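Long-range contacts in alanine racemase (Actinobacillus succinogenes, PDB 3C3K), which has a two-lobed fold of the periplasmic binding protein-like family and probably binds a small ligand between its lobes: residues S122-I127 against K184-F189; G145-L150 against S158-A163. One frame throughout, in Å; residues are numbered along the deposited sequence.

Interaction 1 (S122-I127 against K184-F189)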
loop_
_atom_site.group_PDB
_atom_site.type_symbol
_atom_site.label_atom_id
_atom_site.label_comp_id
_atom_site.label_asym_id
_atom_site.label_seq_id
_atom_site.Cartn_x
_atom_site.Cartn_y
_atom_site.Cartn_z
ATOM N N SER B 122 -21.397 -3.375 24.468
ATOM C CA SER B 122 -21.640 -4.721 24.011
ATOM C C SER B 122 -21.213 -5.698 25.092
ATOM O O SER B 122 -21.290 -6.883 24.872
ATOM C CB SER B 122 -20.926 -4.989 22.691
ATOM O OG SER B 122 -19.568 -5.290 22.933
ATOM N N GLY B 123 -20.778 -5.199 26.265
ATOM C CA GLY B 123 -20.521 -6.082 27.405
ATOM C C GLY B 123 -19.051 -6.418 27.651
ATOM O O GLY B 123 -18.751 -7.168 28.566
ATOM N N LYS B 124 -18.135 -5.861 26.837
ATOM C CA LYS B 124 -16.700 -6.112 26.949
ATOM C C LYS B 124 -16.084 -5.329 28.127
ATOM O O LYS B 124 -16.481 -4.226 28.377
ATOM C CB LYS B 124 -15.994 -5.767 25.620
ATOM C CG LYS B 124 -16.468 -6.616 24.439
ATOM C CD LYS B 124 -16.169 -8.107 24.729
ATOM C CE LYS B 124 -16.563 -9.031 23.579
ATOM N NZ LYS B 124 -15.727 -10.317 23.661
ATOM N N LYS B 125 -15.128 -5.902 28.846
ATOM C CA LYS B 125 -14.685 -5.336 30.092
ATOM C C LYS B 125 -13.150 -5.331 30.188
ATOM O O LYS B 125 -12.554 -4.656 31.044
ATOM C CB LYS B 125 -15.276 -6.140 31.266
ATOM C CG LYS B 125 -16.644 -5.609 31.685
ATOM C CD LYS B 125 -17.175 -6.341 32.891
ATOM C CE LYS B 125 -18.590 -5.910 33.199
ATOM N NZ LYS B 125 -19.453 -5.831 31.962
ATOM N N ARG B 126 -12.500 -6.042 29.281
ATOM C CA ARG B 126 -11.040 -6.056 29.278
ATOM C C ARG B 126 -10.549 -5.733 27.881
ATOM O O ARG B 126 -10.257 -6.651 27.076
ATOM C CB ARG B 126 -10.515 -7.415 29.745
ATOM C CG ARG B 126 -10.789 -7.672 31.226
ATOM C CD ARG B 126 -10.555 -9.148 31.750
ATOM N NE ARG B 126 -10.831 -10.245 30.820
ATOM C CZ ARG B 126 -12.011 -10.851 30.621
ATOM N NH1 ARG B 126 -13.104 -10.477 31.277
ATOM N NH2 ARG B 126 -12.106 -11.862 29.739
ATOM N N ILE B 127 -10.484 -4.439 27.584
ATOM C CA ILE B 127 -10.225 -3.983 26.250
ATOM C C ILE B 127 -8.744 -3.615 26.231
ATOM O O ILE B 127 -8.291 -2.826 27.083
ATOM C CB ILE B 127 -11.108 -2.751 25.888
ATOM C CG1 ILE B 127 -12.593 -3.105 25.962
ATOM C CG2 ILE B 127 -10.732 -2.202 24.459
ATOM C CD1 ILE B 127 -13.504 -1.952 26.181
ATOM N N LYS B 184 -6.431 -12.236 30.269
ATOM C CA LYS B 184 -6.493 -12.009 28.825
ATOM C C LYS B 184 -7.561 -10.965 28.396
ATOM O O LYS B 184 -8.567 -10.771 29.100
ATOM C CB LYS B 184 -6.746 -13.336 28.128
ATOM C CG LYS B 184 -6.201 -14.453 28.934
ATOM C CD LYS B 184 -5.013 -15.086 28.318
ATOM C CE LYS B 184 -5.452 -16.468 27.880
ATOM N NZ LYS B 184 -4.314 -17.199 27.296
ATOM N N PRO B 185 -7.364 -10.318 27.236
ATOM C CA PRO B 185 -8.395 -9.385 26.903
ATOM C C PRO B 185 -9.637 -10.098 26.400
ATOM O O PRO B 185 -9.572 -11.276 25.974
ATOM C CB PRO B 185 -7.765 -8.544 25.781
ATOM C CG PRO B 185 -6.884 -9.457 25.086
ATOM C CD PRO B 185 -6.299 -10.352 26.212
ATOM N N ASP B 186 -10.779 -9.429 26.521
ATOM C CA ASP B 186 -11.938 -9.864 25.794
ATOM C C ASP B 186 -12.173 -8.943 24.586
ATOM O O ASP B 186 -13.194 -9.071 23.903
ATOM C CB ASP B 186 -13.200 -9.953 26.713
ATOM C CG ASP B 186 -13.557 -8.622 27.397
ATOM O OD1 ASP B 186 -12.965 -7.584 27.025
ATOM O OD2 ASP B 186 -14.406 -8.609 28.345
ATOM N N ALA B 187 -11.269 -7.995 24.326
ATOM C CA ALA B 187 -11.405 -7.138 23.150
ATOM C C ALA B 187 -10.144 -6.408 22.840
ATOM O O ALA B 187 -9.352 -6.087 23.774
ATOM C CB ALA B 187 -12.551 -6.158 23.292
ATOM N N ILE B 188 -9.888 -6.260 21.536
ATOM C CA ILE B 188 -8.642 -5.675 21.049
ATOM C C ILE B 188 -8.995 -4.581 20.068
ATOM O O ILE B 188 -9.710 -4.809 19.059
ATOM C CB ILE B 188 -7.654 -6.714 20.411
ATOM C CG1 ILE B 188 -7.071 -7.669 21.481
ATOM C CG2 ILE B 188 -6.456 -5.990 19.863
ATOM C CD1 ILE B 188 -6.247 -8.813 20.929
ATOM N N PHE B 189 -8.532 -3.379 20.404
ATOM C CA PHE B 189 -8.710 -2.216 19.584
ATOM C C PHE B 189 -7.325 -1.859 19.002
ATOM O O PHE B 189 -6.422 -1.544 19.767
ATOM C CB PHE B 189 -9.203 -1.068 20.479
ATOM C CG PHE B 189 -9.324 0.277 19.780
ATOM C CD1 PHE B 189 -9.583 0.350 18.395
ATOM C CD2 PHE B 189 -9.271 1.471 20.531
ATOM C CE1 PHE B 189 -9.692 1.565 17.784
ATOM C CE2 PHE B 189 -9.397 2.715 19.917
ATOM C CZ PHE B 189 -9.622 2.765 18.544
#
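The carboxylate of D186 reaches into the loop ahead of strand 127-131 and is gripped there by two successive backbone N-H groups. Its CG sits in the crowded position between the backbone N and the carbonyl carbon (chi1 58°), which points the group at the other segment. K125 N binds D186 OD2 at 2.8 Å on the syn lone pair, while R126 N meets D186 OD1, also at 2.8 Å, from above the carboxylate plane. K124 and D186 run past each other in opposite directions: the lysine chain bends at chi2, lays CD alongside the carboxylate and carries NZ to the backbone D186 O, 2.8 Å away; NZ is also hydrogen-bonded to P211 O. R126 instead crosses D186 at about a right angle. Its NE donates almost straight along the C=O axis of K184, NE to O 2.9 Å, and this in-plane bond helps set the rotation of the guanidinium. D186 OD2 lies over one face of that group, 3.7 Å from R126 NH1, a long salt bridge of charge alone. The nearby cations would tend to keep D186 ionised. R126 O takes D186 N at 2.9 Å and, weakly, A187 N, beside the parallel bridge I127-A187. From here strand 127-131 runs beside strand 187-190; I127 packs on L119 and V120 of helix 108-121, and P185 on L179 of helix 168-179.

Interaction 2 (G145-L150 against S158-A163)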
loop_
_atom_site.group_PDB
_atom_site.type_symbol
_atom_site.label_atom_id
_atom_site.label_comp_id
_atom_site.label_asym_id
_atom_site.label_seq_id
_atom_site.Cartn_x
_atom_site.Cartn_y
_atom_site.Cartn_z
ATOM N N GLY B 145 -7.382 8.717 24.606
ATOM C CA GLY B 145 -8.803 8.505 24.444
ATOM C C GLY B 145 -9.143 7.122 25.018
ATOM O O GLY B 145 -10.055 7.018 25.829
ATOM N N TYR B 146 -8.387 6.074 24.634
ATOM C CA TYR B 146 -8.591 4.697 25.137
ATOM C C TYR B 146 -8.426 4.648 26.683
ATOM O O TYR B 146 -9.262 4.134 27.373
ATOM C CB TYR B 146 -7.556 3.742 24.494
ATOM C CG TYR B 146 -7.233 2.448 25.219
ATOM C CD1 TYR B 146 -6.039 2.318 25.966
ATOM C CD2 TYR B 146 -8.050 1.320 25.090
ATOM C CE1 TYR B 146 -5.712 1.149 26.634
ATOM C CE2 TYR B 146 -7.703 0.110 25.730
ATOM C CZ TYR B 146 -6.537 0.062 26.540
ATOM O OH TYR B 146 -6.179 -1.099 27.199
ATOM N N LEU B 147 -7.330 5.173 27.216
ATOM C CA LEU B 147 -7.037 5.014 28.658
ATOM C C LEU B 147 -8.045 5.797 29.521
ATOM O O LEU B 147 -8.576 5.286 30.516
ATOM C CB LEU B 147 -5.684 5.593 28.936
ATOM C CG LEU B 147 -4.494 4.733 28.545
ATOM C CD1 LEU B 147 -3.218 5.557 28.806
ATOM C CD2 LEU B 147 -4.565 3.523 29.393
ATOM N N ASN B 148 -8.340 7.025 29.104
ATOM C CA ASN B 148 -9.328 7.857 29.807
ATOM C C ASN B 148 -10.717 7.279 29.779
ATOM O O ASN B 148 -11.476 7.418 30.759
ATOM C CB ASN B 148 -9.385 9.296 29.262
ATOM C CG ASN B 148 -8.065 10.012 29.389
ATOM O OD1 ASN B 148 -7.241 9.668 30.231
ATOM N ND2 ASN B 148 -7.848 11.007 28.533
ATOM N N ARG B 149 -11.099 6.663 28.676
ATOM C CA ARG B 149 -12.474 6.167 28.585
ATOM C C ARG B 149 -12.646 4.885 29.374
ATOM O O ARG B 149 -13.701 4.597 29.931
ATOM C CB ARG B 149 -12.844 6.004 27.110
ATOM C CG ARG B 149 -14.288 6.152 26.820
ATOM C CD ARG B 149 -14.756 7.586 27.076
ATOM N NE ARG B 149 -16.195 7.683 26.911
ATOM C CZ ARG B 149 -16.895 8.705 27.360
ATOM N NH1 ARG B 149 -16.258 9.687 27.962
ATOM N NH2 ARG B 149 -18.213 8.732 27.224
ATOM N N LEU B 150 -11.590 4.101 29.500
ATOM C CA LEU B 150 -11.657 2.927 30.393
ATOM C C LEU B 150 -11.896 3.351 31.825
ATOM O O LEU B 150 -12.659 2.704 32.518
ATOM C CB LEU B 150 -10.411 2.022 30.333
ATOM C CG LEU B 150 -10.061 1.341 28.990
ATOM C CD1 LEU B 150 -8.801 0.449 29.140
ATOM C CD2 LEU B 150 -11.235 0.538 28.458
ATOM N N SER B 158 -6.415 -2.549 31.832
ATOM C CA SER B 158 -5.793 -1.688 30.886
ATOM C C SER B 158 -4.635 -2.438 30.314
ATOM O O SER B 158 -3.849 -3.072 31.089
ATOM C CB SER B 158 -5.169 -0.509 31.629
ATOM O OG SER B 158 -5.410 0.617 30.897
ATOM N N ARG B 159 -4.521 -2.396 28.977
ATOM C CA ARG B 159 -3.282 -2.760 28.377
ATOM C C ARG B 159 -2.930 -2.420 26.982
ATOM O O ARG B 159 -3.753 -2.517 26.069
ATOM C CB ARG B 159 -2.575 -3.928 29.005
ATOM C CG ARG B 159 -2.606 -5.321 28.490
ATOM C CD ARG B 159 -1.580 -6.035 29.462
ATOM N NE ARG B 159 -2.230 -7.057 30.313
ATOM C CZ ARG B 159 -2.803 -6.834 31.509
ATOM N NH1 ARG B 159 -3.381 -7.844 32.159
ATOM N NH2 ARG B 159 -2.834 -5.615 32.050
ATOM N N ILE B 160 -1.667 -2.075 26.806
ATOM C CA ILE B 160 -1.227 -1.545 25.532
ATOM C C ILE B 160 -0.031 -2.323 25.065
ATOM O O ILE B 160 0.935 -2.560 25.847
ATOM C CB ILE B 160 -0.828 -0.073 25.691
ATOM C CG1 ILE B 160 -2.007 0.703 26.221
ATOM C CG2 ILE B 160 -0.299 0.516 24.356
ATOM C CD1 ILE B 160 -1.687 2.097 26.805
ATOM N N SER B 161 -0.066 -2.719 23.800
ATOM C CA SER B 161 1.084 -3.394 23.279
ATOM C C SER B 161 1.494 -2.636 22.015
ATOM O O SER B 161 0.626 -2.187 21.278
ATOM C CB SER B 161 0.647 -4.825 22.960
ATOM O OG SER B 161 1.631 -5.502 22.238
ATOM N N TYR B 162 2.787 -2.460 21.765
ATOM C CA TYR B 162 3.194 -1.547 20.703
ATOM C C TYR B 162 3.704 -2.330 19.538
ATOM O O TYR B 162 4.596 -3.191 19.670
ATOM C CB TYR B 162 4.238 -0.498 21.164
ATOM C CG TYR B 162 3.677 0.474 22.179
ATOM C CD1 TYR B 162 3.029 1.619 21.758
ATOM C CD2 TYR B 162 3.787 0.244 23.567
ATOM C CE1 TYR B 162 2.488 2.502 22.649
ATOM C CE2 TYR B 162 3.251 1.172 24.506
ATOM C CZ TYR B 162 2.594 2.298 24.012
ATOM O OH TYR B 162 1.981 3.248 24.818
ATOM N N ALA B 163 3.104 -2.091 18.378
ATOM C CA ALA B 163 3.608 -2.799 17.214
ATOM C C ALA B 163 4.855 -2.094 16.728
ATOM O O ALA B 163 4.846 -0.903 16.591
ATOM C CB ALA B 163 2.529 -2.864 16.108
#
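Y146 is the long arm by which helix 137-152 touches segment 158-163, the helix and strand segments running nearly antiparallel, at 167°, with their axes 10.4 Å apart. From CB, which points at the strand, the side chain leaves with CG anti to the backbone N (chi1 157°), and the ring passes I160 in the opposite sense to that residue's own side chain. On the way out, CE1 is the ring carbon that packs on the isoleucine, 3.8 Å from I160 CG1, with I160 CD1 slightly farther off. One ring face carries L150 CG from the next turn of the helix, offset toward the rim. CZ comes next, close to the backbone of R159, and at the tip Y146 OH accepts the R159 N-H, with N to OH 2.8 Å and an angle of 156° at the hydrogen. The same hydroxyl is hydrogen-bonded to I127 O on strand 127-131, so it is held by the backbones of two adjacent strands.

Beside the tyrosine, L147 crosses I160 at about a right angle and sets CD2 4.1 Å from I160 CD1. That methyl also lies 3.4 Å from S158 OG, and L150 CD1 approaches the same oxygen at 3.8 Å, so the serine hydroxyl is set against two leucine methyls in this beta-alpha-beta unit. Since I127 O can only accept, the tyrosine hydroxyl probably directs its own hydrogen there while accepting from R159 N, and one polar atom of a buried residue is satisfied from both strands.

Overall arrangement
Both contacts belong to the same lobe and the same four-stranded parallel sheet, in strand order 159-162, 127-131, 187-190, 215-217, and their centres lie 11 Å apart. Interaction 1 joins the entry into strand 127-131 to its neighbour 187-190; interaction 2 packs helix 137-152 against the edge strand 159-162 on the other flank of 127-131. Along the chain, both segments of interaction 2 fall between 122-127 and 184-189. The two meet directly at I127, which is touched by Y146 and by CD1 of L150. Strand 127-131 is thus the shared member, and through it three strands of the parallel sheet are tied to a helix packed on it.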